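Local coordinates for protein alpha,alpha-trehalose-phosphate synthase (UDP-forming) (Burkholderia xenovorans, PDB 5V0T) that belongs to glycosyltransferase family 20, has the two-domain GT-B fold, and holds uridine-5'-diphosphate and 6-O-phosphono-alpha-D-glucopyranose in this structure, at residues D83-G88 against D140-P145; N212-P217 against T224-G229; V381-V386 against A406-G411. All coordinates share one frame; numbering follows the deposited sequence.

How the interactions relate
The three contacts sample both Rossmann-like domains of the GT-B fold, which face each other across a cleft. Along the chain they follow one another without interleaving. Interactions 1 and 2, with centres about 26 Å apart, lie in the domain built round the mixed sheet: the loop of interaction 1 follows its strand 135-139, while the hairpin of interaction 2 contributes strands to it. Interaction 3 lies in the other domain, on helix 380-388 beside the six-stranded parallel sheet, about 29 Å from interaction 1 between centres and on the opposite side of the chain's centre. Interactions 1 and 3 thus each reach a different bound ligand, whereas the hairpin of interaction 2 touches neither and extends the sheet beyond strand 230-236.

Interaction 1. Residues D83-G88 against D140-P145; sequences DQYYRG and DYHLIP. With G6P (6-O-phosphono-alpha-D-glucopyranose), chain J.
Tyr85 and Tyr86, neighbours on helix 79-98, both meet His142 in the loop that follows strand 135-139, a site where the first Rossmann-like domain of the GT-B fold lines its ligand cleft. No hydrogen bond crosses between the segments. Tyr85 crosses His142 at about a right angle, bringing its OH to 3.5 Å from His142 CB and 3.7 Å from Leu143 CD2; the polar need of that buried hydroxyl is met by Asn17. His142 O sits at the edge of the Tyr85 ring, 3.5 Å from Tyr85 CE1. Tyr86 instead runs alongside His142, pointing the same way, with its CD1 4.0 Å from His142 CD2. Flat groups also overlap within the loop, where the CE1 of His142 lies over one face of Tyr141, offset toward the rim.

Hydrogen bonding is directed at 6-O-phosphono-alpha-D-glucopyranose, gripped at both ends. The Tyr86 ring reaches the phosphate because chi1 (173°) turns CG away from the backbone nitrogen, and Tyr86 OH donates to O2P at 2.6 Å; Arg18 and Arg315 bind the same ligand. At the sugar end, a single carboxylate oxygen, Asp140 OD2, accepts from both O3 and O2, while Asp140 OD1 is occupied by the backbone N of His164. Between these anchors, sugar O3 lies at the His142 ring edge, in its plane, 3.6 Å from His142 CE1.

Interaction 2. Residues N212-P217 against T224-G229; sequences NGTADP and TIHAFG
Thr224 opens the pairing with Asp216 in a beta hairpin whose two strands, taken over 214-216 and 224-227, run antiparallel at 168° with axes 4.9 Å apart. The hairpin is tied to the mixed sheet of the first GT-B domain by strand 230-236, which flanks 223-227 on the side away from 214-216, so the three strands form a meander. Thr224 and Asp216 are a hydrogen-bonded pair: Thr224 N gives its hydrogen to Asp216 O at 2.8 Å, and Asp216 N returns one to Thr224 O at 2.9 Å.

Ile225 comes next, in a non-hydrogen-bonded pair with Ala215. Its CG1 branch stands beside the backbone nitrogen (chi1 -53°), carrying CD1 to 3.7 Å from Ala215 CB. The two side chains share the face covered by helix 197-209, where Ile225 meets Phe203 and Ile207 and Ala215 meets Cys204.

His226 returns to the opposite face and pairs with Thr214 through two more backbone bonds. The bond from Thr214 N to His226 O is 2.8 Å long, and the reciprocal one, from His226 N to Thr214 O, measures 3.0 Å. On this more exposed face Thr214 OG1 packs 3.4 Å from His226 CB, and Asp216 OD2 lies near the imidazole without bonding to it.

Ala227 meets Gly213, just ahead of the partner strand, its CB 4.3 Å from Gly213 CA. Phe228 and Gly229 then both have positive phi, as in a type I' turn leading into strand 230-236, and the Phe228 ring rests on helix 179-186, against the side chains of Arg180, Val183 and Glu184.

Interaction 3. Residues V381-V386 against A406-G411; sequences VAKEYV and AQELDG. With UDP (uridine-5'-diphosphate), chain I.
Lys383 reaches Glu408 with an almost fully extended chain. Its CG lies beside the backbone nitrogen (chi1 -63°), and the torsions beyond are all close to 180°, which carries NZ away from helix 380-388 toward the loop after strand 396-400. Glu408 answers from a less roomy rotamer, its CG between the backbone nitrogen and the carbonyl carbon (chi1 45°), before straightening out to cross the lysine at about a right angle. The resulting salt bridge, Lys383 NZ to Glu408 OE2, is 2.7 Å long and meets the oxygen from well above the carboxylate plane. A second partner, the carbonyl of Ile239, also takes a hydrogen bond from NZ, and Glu408 OE1 has a weak one from Gln448.

Next to the ion pair, Leu409, at the centre of an inverse gamma turn, sends CD1 to 4.4 Å from Ala382 CB and 4.3 Å from Lys383 CG. The helix belongs to the second Rossmann-like domain of the GT-B fold, and its other flank holds uridine-5'-diphosphate. Val381 N, in the first turn, donates to phosphate oxygen O1A, an approach that the helix dipole probably assists. Glu384, likewise extended beyond CG, holds the ribose diol with both carboxylate oxygens: OE1 accepts from O3' at 2.6 Å while forming a salt bridge with Arg356, and OE2 accepts from O2' at the same distance.

Interaction 1. Residues D83-G88 against D140-P145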
loop_
_atom_site.group_PDB
_atom_site.type_symbol
_atom_site.label_atom_id
_atom_site.label_comp_id
_atom_site.label_asym_id
_atom_site.label_seq_id
_atom_site.Cartn_x
_atom_site.Cartn_y
_atom_site.Cartn_z
ATOM N N ASP A 83 -16.612 -14.070 3.048
ATOM C CA ASP A 83 -15.717 -15.108 3.557
ATOM C C ASP A 83 -14.893 -15.745 2.440
ATOM O O ASP A 83 -13.700 -16.010 2.623
ATOM C CB ASP A 83 -16.513 -16.176 4.303
ATOM C CG ASP A 83 -16.946 -15.726 5.691
ATOM O OD1 ASP A 83 -16.281 -14.847 6.277
ATOM O OD2 ASP A 83 -17.953 -16.259 6.197
ATOM N N GLN A 84 -15.496 -15.984 1.271
ATOM C CA GLN A 84 -14.787 -16.733 0.235
ATOM C C GLN A 84 -13.891 -15.830 -0.597
ATOM O O GLN A 84 -12.743 -16.180 -0.893
ATOM C CB GLN A 84 -15.779 -17.460 -0.683
ATOM C CG GLN A 84 -16.558 -18.558 0.002
ATOM C CD GLN A 84 -17.677 -19.142 -0.867
ATOM O OE1 GLN A 84 -17.811 -18.826 -2.048
ATOM N NE2 GLN A 84 -18.490 -19.994 -0.266
ATOM N N TYR A 85 -14.405 -14.668 -0.982
ATOM C CA TYR A 85 -13.724 -13.794 -1.926
ATOM C C TYR A 85 -12.698 -12.903 -1.232
ATOM O O TYR A 85 -11.564 -12.749 -1.714
ATOM C CB TYR A 85 -14.774 -12.963 -2.664
ATOM C CG TYR A 85 -14.406 -11.555 -3.078
ATOM C CD1 TYR A 85 -13.769 -11.313 -4.291
ATOM C CD2 TYR A 85 -14.770 -10.455 -2.291
ATOM C CE1 TYR A 85 -13.464 -10.024 -4.698
ATOM C CE2 TYR A 85 -14.464 -9.149 -2.688
ATOM C CZ TYR A 85 -13.818 -8.953 -3.905
ATOM O OH TYR A 85 -13.507 -7.698 -4.343
ATOM N N TYR A 86 -13.064 -12.322 -0.095
ATOM C CA TYR A 86 -12.208 -11.330 0.551
ATOM C C TYR A 86 -11.344 -11.943 1.649
ATOM O O TYR A 86 -10.112 -11.926 1.548
ATOM C CB TYR A 86 -13.078 -10.187 1.088
ATOM C CG TYR A 86 -12.353 -9.152 1.930
ATOM C CD1 TYR A 86 -11.679 -8.086 1.340
ATOM C CD2 TYR A 86 -12.362 -9.233 3.316
ATOM C CE1 TYR A 86 -11.017 -7.125 2.123
ATOM C CE2 TYR A 86 -11.717 -8.287 4.102
ATOM C CZ TYR A 86 -11.050 -7.231 3.500
ATOM O OH TYR A 86 -10.415 -6.300 4.300
ATOM N N ARG A 87 -11.964 -12.489 2.704
ATOM C CA ARG A 87 -11.178 -13.155 3.739
ATOM C C ARG A 87 -10.481 -14.396 3.198
ATOM O O ARG A 87 -9.399 -14.756 3.676
ATOM C CB ARG A 87 -12.064 -13.554 4.924
ATOM C CG ARG A 87 -12.493 -12.413 5.822
ATOM C CD ARG A 87 -13.317 -12.919 7.010
ATOM N NE ARG A 87 -12.538 -13.735 7.928
ATOM C CZ ARG A 87 -12.740 -15.030 8.131
ATOM N NH1 ARG A 87 -13.711 -15.650 7.480
ATOM N NH2 ARG A 87 -11.975 -15.698 8.989
ATOM N N GLY A 88 -11.088 -15.061 2.212
ATOM C CA GLY A 88 -10.581 -16.315 1.698
ATOM C C GLY A 88 -9.497 -16.114 0.664
ATOM O O GLY A 88 -8.329 -15.924 1.012
ATOM N N ASP A 140 -6.252 -3.592 -8.104
ATOM C CA ASP A 140 -5.665 -4.454 -7.069
ATOM C C ASP A 140 -6.141 -5.902 -7.083
ATOM O O ASP A 140 -7.023 -6.287 -7.857
ATOM C CB ASP A 140 -5.856 -3.871 -5.659
ATOM C CG ASP A 140 -4.557 -3.908 -4.854
ATOM O OD1 ASP A 140 -3.541 -4.332 -5.445
ATOM O OD2 ASP A 140 -4.530 -3.515 -3.664
ATOM N N TYR A 141 -5.522 -6.715 -6.221
ATOM C CA TYR A 141 -5.508 -8.163 -6.374
ATOM C C TYR A 141 -6.879 -8.820 -6.204
ATOM O O TYR A 141 -7.067 -9.942 -6.685
ATOM C CB TYR A 141 -4.525 -8.750 -5.365
ATOM C CG TYR A 141 -4.797 -8.325 -3.938
ATOM C CD1 TYR A 141 -4.360 -7.094 -3.445
ATOM C CD2 TYR A 141 -5.464 -9.174 -3.070
ATOM C CE1 TYR A 141 -4.608 -6.717 -2.130
ATOM C CE2 TYR A 141 -5.703 -8.815 -1.765
ATOM C CZ TYR A 141 -5.281 -7.590 -1.296
ATOM O OH TYR A 141 -5.521 -7.272 0.028
ATOM N N HIS A 142 -7.830 -8.166 -5.521
ATOM C CA HIS A 142 -9.166 -8.746 -5.372
ATOM C C HIS A 142 -9.847 -8.938 -6.712
ATOM O O HIS A 142 -10.745 -9.782 -6.843
ATOM C CB HIS A 142 -10.058 -7.845 -4.509
ATOM C CG HIS A 142 -9.378 -7.288 -3.305
ATOM N ND1 HIS A 142 -8.496 -6.228 -3.371
ATOM C CD2 HIS A 142 -9.462 -7.631 -1.998
ATOM C CE1 HIS A 142 -8.047 -5.959 -2.158
ATOM N NE2 HIS A 142 -8.623 -6.790 -1.306
ATOM N N LEU A 143 -9.458 -8.155 -7.708
ATOM C CA LEU A 143 -10.265 -7.972 -8.913
ATOM C C LEU A 143 -9.519 -8.400 -10.179
ATOM O O LEU A 143 -9.830 -7.941 -11.279
ATOM C CB LEU A 143 -10.742 -6.516 -8.995
ATOM C CG LEU A 143 -11.635 -6.118 -7.811
ATOM C CD1 LEU A 143 -11.881 -4.626 -7.796
ATOM C CD2 LEU A 143 -12.963 -6.871 -7.873
ATOM N N ILE A 144 -8.551 -9.306 -10.034
ATOM C CA ILE A 144 -7.822 -9.861 -11.186
ATOM C C ILE A 144 -8.761 -10.433 -12.254
ATOM O O ILE A 144 -8.503 -10.207 -13.446
ATOM C CB ILE A 144 -6.800 -10.903 -10.714
ATOM C CG1 ILE A 144 -5.630 -10.195 -10.003
ATOM C CG2 ILE A 144 -6.293 -11.788 -11.892
ATOM C CD1 ILE A 144 -4.700 -11.149 -9.202
ATOM N N PRO A 145 -9.848 -11.146 -11.923
ATOM C CA PRO A 145 -10.738 -11.681 -12.972
ATOM C C PRO A 145 -11.718 -10.683 -13.574
ATOM O O PRO A 145 -12.556 -11.099 -14.375
ATOM C CB PRO A 145 -11.522 -12.790 -12.239
ATOM C CG PRO A 145 -10.750 -13.050 -10.953
ATOM C CD PRO A 145 -10.186 -11.705 -10.602
HETATM C C1 G6P J . -3.439 -2.311 0.808
HETATM C C2 G6P J . -4.111 -2.929 -0.405
HETATM C C3 G6P J . -5.471 -2.273 -0.655
HETATM C C4 G6P J . -6.315 -2.368 0.619
HETATM C C5 G6P J . -5.547 -1.750 1.789
HETATM C C6 G6P J . -6.390 -1.790 3.064
HETATM O O1 G6P J . -3.228 -0.936 0.512
HETATM O O2 G6P J . -3.249 -2.796 -1.550
HETATM O O3 G6P J . -6.117 -2.991 -1.720
HETATM O O4 G6P J . -7.551 -1.645 0.442
HETATM O O5 G6P J . -4.291 -2.427 1.960
HETATM O O6 G6P J . -6.803 -3.141 3.338
HETATM P P G6P J . -8.372 -3.480 3.468
HETATM O O1P G6P J . -8.824 -2.884 4.777
HETATM O O2P G6P J . -8.427 -4.980 3.398
HETATM O O3P G6P J . -9.017 -2.799 2.282
#

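Interaction 2. Residues N212-P217 against T224-G229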
loop_
_atom_site.group_PDB
_atom_site.type_symbol
_atom_site.label_atom_id
_atom_site.label_comp_id
_atom_site.label_asym_id
_atom_site.label_seq_id
_atom_site.Cartn_x
_atom_site.Cartn_y
_atom_site.Cartn_z
ATOM N N ASN A 212 4.538 -19.644 -21.702
ATOM C CA ASN A 212 4.962 -19.869 -23.088
ATOM C C ASN A 212 4.607 -18.681 -23.985
ATOM O O ASN A 212 4.422 -18.828 -25.191
ATOM C CB ASN A 212 4.372 -21.181 -23.635
ATOM C CG ASN A 212 4.977 -21.586 -24.968
ATOM O OD1 ASN A 212 6.184 -21.805 -25.074
ATOM N ND2 ASN A 212 4.135 -21.683 -25.996
ATOM N N GLY A 213 4.524 -17.483 -23.405
ATOM C CA GLY A 213 4.204 -16.284 -24.145
ATOM C C GLY A 213 5.437 -15.450 -24.443
ATOM O O GLY A 213 6.579 -15.897 -24.309
ATOM N N THR A 214 5.193 -14.204 -24.858
ATOM C CA THR A 214 6.282 -13.284 -25.158
ATOM C C THR A 214 5.989 -11.915 -24.562
ATOM O O THR A 214 4.834 -11.531 -24.337
ATOM C CB THR A 214 6.542 -13.131 -26.677
ATOM O OG1 THR A 214 5.391 -12.568 -27.316
ATOM C CG2 THR A 214 6.887 -14.459 -27.330
ATOM N N ALA A 215 7.069 -11.169 -24.338
ATOM C CA ALA A 215 7.015 -9.799 -23.853
ATOM C C ALA A 215 8.030 -8.991 -24.645
ATOM O O ALA A 215 9.225 -9.301 -24.613
ATOM C CB ALA A 215 7.317 -9.732 -22.355
ATOM N N ASP A 216 7.560 -7.967 -25.365
ATOM C CA ASP A 216 8.421 -7.230 -26.274
ATOM C C ASP A 216 8.424 -5.746 -25.940
ATOM O O ASP A 216 7.359 -5.172 -25.691
ATOM C CB ASP A 216 7.960 -7.395 -27.723
ATOM C CG ASP A 216 7.993 -8.829 -28.181
ATOM O OD1 ASP A 216 9.068 -9.456 -28.087
ATOM O OD2 ASP A 216 6.938 -9.325 -28.627
ATOM N N PRO A 217 9.582 -5.092 -25.970
ATOM C CA PRO A 217 9.614 -3.639 -25.767
ATOM C C PRO A 217 8.907 -2.911 -26.905
ATOM O O PRO A 217 8.598 -3.474 -27.958
ATOM C CB PRO A 217 11.112 -3.319 -25.733
ATOM C CG PRO A 217 11.729 -4.396 -26.570
ATOM C CD PRO A 217 10.915 -5.634 -26.285
ATOM N N THR A 224 4.607 -4.893 -25.116
ATOM C CA THR A 224 3.517 -5.653 -25.703
ATOM C C THR A 224 3.618 -7.094 -25.232
ATOM O O THR A 224 4.684 -7.716 -25.333
ATOM C CB THR A 224 3.565 -5.589 -27.229
ATOM O OG1 THR A 224 3.564 -4.219 -27.632
ATOM C CG2 THR A 224 2.356 -6.299 -27.832
ATOM N N ILE A 225 2.513 -7.616 -24.709
ATOM C CA ILE A 225 2.434 -8.979 -24.199
ATOM C C ILE A 225 1.635 -9.825 -25.183
ATOM O O ILE A 225 0.560 -9.412 -25.635
ATOM C CB ILE A 225 1.780 -9.027 -22.810
ATOM C CG1 ILE A 225 2.476 -8.074 -21.828
ATOM C CG2 ILE A 225 1.804 -10.450 -22.293
ATOM C CD1 ILE A 225 3.915 -8.460 -21.527
ATOM N N HIS A 226 2.145 -11.013 -25.494
ATOM C CA HIS A 226 1.403 -12.019 -26.243
ATOM C C HIS A 226 1.363 -13.283 -25.403
ATOM O O HIS A 226 2.413 -13.874 -25.128
ATOM C CB HIS A 226 2.050 -12.310 -27.599
ATOM C CG HIS A 226 2.041 -11.151 -28.547
ATOM N ND1 HIS A 226 1.053 -10.969 -29.492
ATOM C CD2 HIS A 226 2.915 -10.132 -28.718
ATOM C CE1 HIS A 226 1.314 -9.882 -30.195
ATOM N NE2 HIS A 226 2.437 -9.354 -29.744
ATOM N N ALA A 227 0.164 -13.698 -25.000
ATOM C CA ALA A 227 0.022 -14.889 -24.173
ATOM C C ALA A 227 -1.437 -15.314 -24.160
ATOM O O ALA A 227 -2.339 -14.475 -24.238
ATOM C CB ALA A 227 0.521 -14.652 -22.741
ATOM N N PHE A 228 -1.650 -16.629 -24.068
ATOM C CA PHE A 228 -2.993 -17.209 -23.995
ATOM C C PHE A 228 -3.857 -16.773 -25.173
ATOM O O PHE A 228 -5.066 -16.572 -25.034
ATOM C CB PHE A 228 -3.687 -16.844 -22.681
ATOM C CG PHE A 228 -2.918 -17.223 -21.453
ATOM C CD1 PHE A 228 -2.911 -18.536 -21.000
ATOM C CD2 PHE A 228 -2.219 -16.262 -20.736
ATOM C CE1 PHE A 228 -2.206 -18.884 -19.861
ATOM C CE2 PHE A 228 -1.517 -16.599 -19.597
ATOM C CZ PHE A 228 -1.511 -17.915 -19.154
ATOM N N GLY A 229 -3.233 -16.600 -26.340
ATOM C CA GLY A 229 -3.944 -16.124 -27.507
ATOM C C GLY A 229 -4.292 -14.651 -27.507
ATOM O O GLY A 229 -4.884 -14.171 -28.479
#

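Interaction 3. Residues V381-V386 against A406-G411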
loop_
_atom_site.group_PDB
_atom_site.type_symbol
_atom_site.label_atom_id
_atom_site.label_comp_id
_atom_site.label_asym_id
_atom_site.label_seq_id
_atom_site.Cartn_x
_atom_site.Cartn_y
_atom_site.Cartn_z
ATOM N N VAL A 381 3.303 5.832 3.242
ATOM C CA VAL A 381 3.753 6.453 4.483
ATOM C C VAL A 381 5.171 6.985 4.324
ATOM O O VAL A 381 5.499 8.066 4.813
ATOM C CB VAL A 381 3.636 5.460 5.656
ATOM C CG1 VAL A 381 4.623 5.824 6.805
ATOM C CG2 VAL A 381 2.174 5.406 6.174
ATOM N N ALA A 382 6.026 6.249 3.618
ATOM C CA ALA A 382 7.385 6.741 3.381
ATOM C C ALA A 382 7.365 8.070 2.629
ATOM O O ALA A 382 8.118 8.995 2.962
ATOM C CB ALA A 382 8.200 5.700 2.602
ATOM N N LYS A 383 6.525 8.172 1.587
ATOM C CA LYS A 383 6.465 9.399 0.801
ATOM C C LYS A 383 5.828 10.528 1.601
ATOM O O LYS A 383 6.251 11.687 1.496
ATOM C CB LYS A 383 5.707 9.156 -0.508
ATOM C CG LYS A 383 6.419 8.136 -1.407
ATOM C CD LYS A 383 5.812 8.062 -2.802
ATOM C CE LYS A 383 6.660 7.181 -3.716
ATOM N NZ LYS A 383 6.118 7.189 -5.107
ATOM N N GLU A 384 4.821 10.198 2.417
ATOM C CA GLU A 384 4.187 11.178 3.293
ATOM C C GLU A 384 5.142 11.676 4.375
ATOM O O GLU A 384 5.147 12.874 4.694
ATOM C CB GLU A 384 2.929 10.569 3.922
ATOM C CG GLU A 384 1.810 10.282 2.896
ATOM C CD GLU A 384 0.671 9.430 3.465
ATOM O OE1 GLU A 384 -0.287 9.150 2.721
ATOM O OE2 GLU A 384 0.731 9.034 4.647
ATOM N N TYR A 385 5.925 10.775 4.982
ATOM C CA TYR A 385 6.886 11.209 5.997
ATOM C C TYR A 385 7.850 12.242 5.422
ATOM O O TYR A 385 8.073 13.303 6.016
ATOM C CB TYR A 385 7.667 10.017 6.584
ATOM C CG TYR A 385 8.784 10.494 7.478
ATOM C CD1 TYR A 385 8.533 10.852 8.798
ATOM C CD2 TYR A 385 10.083 10.660 6.983
ATOM C CE1 TYR A 385 9.553 11.360 9.622
ATOM C CE2 TYR A 385 11.105 11.172 7.797
ATOM C CZ TYR A 385 10.830 11.504 9.114
ATOM O OH TYR A 385 11.832 11.996 9.925
ATOM N N VAL A 386 8.425 11.957 4.255
ATOM C CA VAL A 386 9.359 12.903 3.661
ATOM C C VAL A 386 8.658 14.221 3.346
ATOM O O VAL A 386 9.190 15.306 3.613
ATOM C CB VAL A 386 10.001 12.291 2.405
ATOM C CG1 VAL A 386 10.753 13.365 1.635
ATOM C CG2 VAL A 386 10.923 11.126 2.790
ATOM N N ALA A 406 11.498 2.520 -2.394
ATOM C CA ALA A 406 12.959 2.552 -2.389
ATOM C C ALA A 406 13.543 2.658 -3.790
ATOM O O ALA A 406 14.704 3.061 -3.930
ATOM C CB ALA A 406 13.536 1.307 -1.707
ATOM N N GLN A 407 12.781 2.295 -4.826
ATOM C CA GLN A 407 13.300 2.430 -6.185
ATOM C C GLN A 407 13.485 3.889 -6.594
ATOM O O GLN A 407 14.244 4.159 -7.523
ATOM C CB GLN A 407 12.381 1.739 -7.197
ATOM C CG GLN A 407 12.263 0.228 -7.042
ATOM C CD GLN A 407 13.553 -0.498 -7.351
ATOM O OE1 GLN A 407 14.118 -1.165 -6.488
ATOM N NE2 GLN A 407 14.019 -0.382 -8.584
ATOM N N GLU A 408 12.826 4.840 -5.927
ATOM C CA GLU A 408 12.954 6.234 -6.317
ATOM C C GLU A 408 13.481 7.150 -5.223
ATOM O O GLU A 408 14.000 8.218 -5.555
ATOM C CB GLU A 408 11.614 6.787 -6.851
ATOM C CG GLU A 408 10.356 6.454 -6.047
ATOM C CD GLU A 408 9.028 6.579 -6.855
ATOM O OE1 GLU A 408 8.929 7.359 -7.835
ATOM O OE2 GLU A 408 8.061 5.888 -6.492
ATOM N N LEU A 409 13.413 6.758 -3.944
ATOM C CA LEU A 409 13.741 7.663 -2.837
ATOM C C LEU A 409 15.212 7.513 -2.461
ATOM O O LEU A 409 15.564 6.882 -1.463
ATOM C CB LEU A 409 12.843 7.395 -1.637
ATOM C CG LEU A 409 11.377 7.756 -1.824
ATOM C CD1 LEU A 409 10.626 7.623 -0.491
ATOM C CD2 LEU A 409 11.275 9.168 -2.400
ATOM N N ASP A 410 16.079 8.158 -3.250
ATOM C CA ASP A 410 17.522 7.984 -3.071
ATOM C C ASP A 410 18.030 8.549 -1.747
ATOM O O ASP A 410 19.031 8.059 -1.210
ATOM C CB ASP A 410 18.279 8.634 -4.229
ATOM C CG ASP A 410 18.400 7.721 -5.428
ATOM O OD1 ASP A 410 18.499 6.488 -5.232
ATOM O OD2 ASP A 410 18.399 8.237 -6.565
ATOM N N GLY A 411 17.386 9.576 -1.220
ATOM C CA GLY A 411 17.847 10.184 0.012
ATOM C C GLY A 411 17.522 9.433 1.279
ATOM O O GLY A 411 17.868 9.893 2.368
HETATM N N1 UDP I . -3.166 5.929 7.254
HETATM C C2 UDP I . -4.180 6.683 7.823
HETATM N N3 UDP I . -4.408 6.444 9.147
HETATM C C4 UDP I . -3.739 5.550 9.953
HETATM C C5 UDP I . -2.695 4.807 9.296
HETATM C C6 UDP I . -2.441 5.026 7.997
HETATM O O2 UDP I . -4.837 7.494 7.194
HETATM O O4 UDP I . -4.061 5.450 11.143
HETATM C "C1'" UDP I . -2.873 6.154 5.835
HETATM C "C2'" UDP I . -1.455 6.657 5.576
HETATM O "O2'" UDP I . -1.411 8.066 5.724
HETATM C "C3'" UDP I . -1.244 6.201 4.131
HETATM C "C4'" UDP I . -2.011 4.874 4.084
HETATM O "O4'" UDP I . -2.972 4.921 5.161
HETATM O "O3'" UDP I . -1.799 7.103 3.179
HETATM C "C5'" UDP I . -1.168 3.634 4.212
HETATM O "O5'" UDP I . -0.637 3.340 2.905
HETATM P PA UDP I . 0.714 2.535 2.726
HETATM O O1A UDP I . 1.795 3.070 3.642
HETATM O O2A UDP I . 1.030 2.544 1.276
HETATM O O3A UDP I . 0.399 1.069 3.223
HETATM P PB UDP I . -0.840 0.087 3.114
HETATM O O1B UDP I . -1.469 0.440 1.763
HETATM O O2B UDP I . -0.167 -1.299 3.025
HETATM O O3B UDP I . -1.762 0.235 4.266
#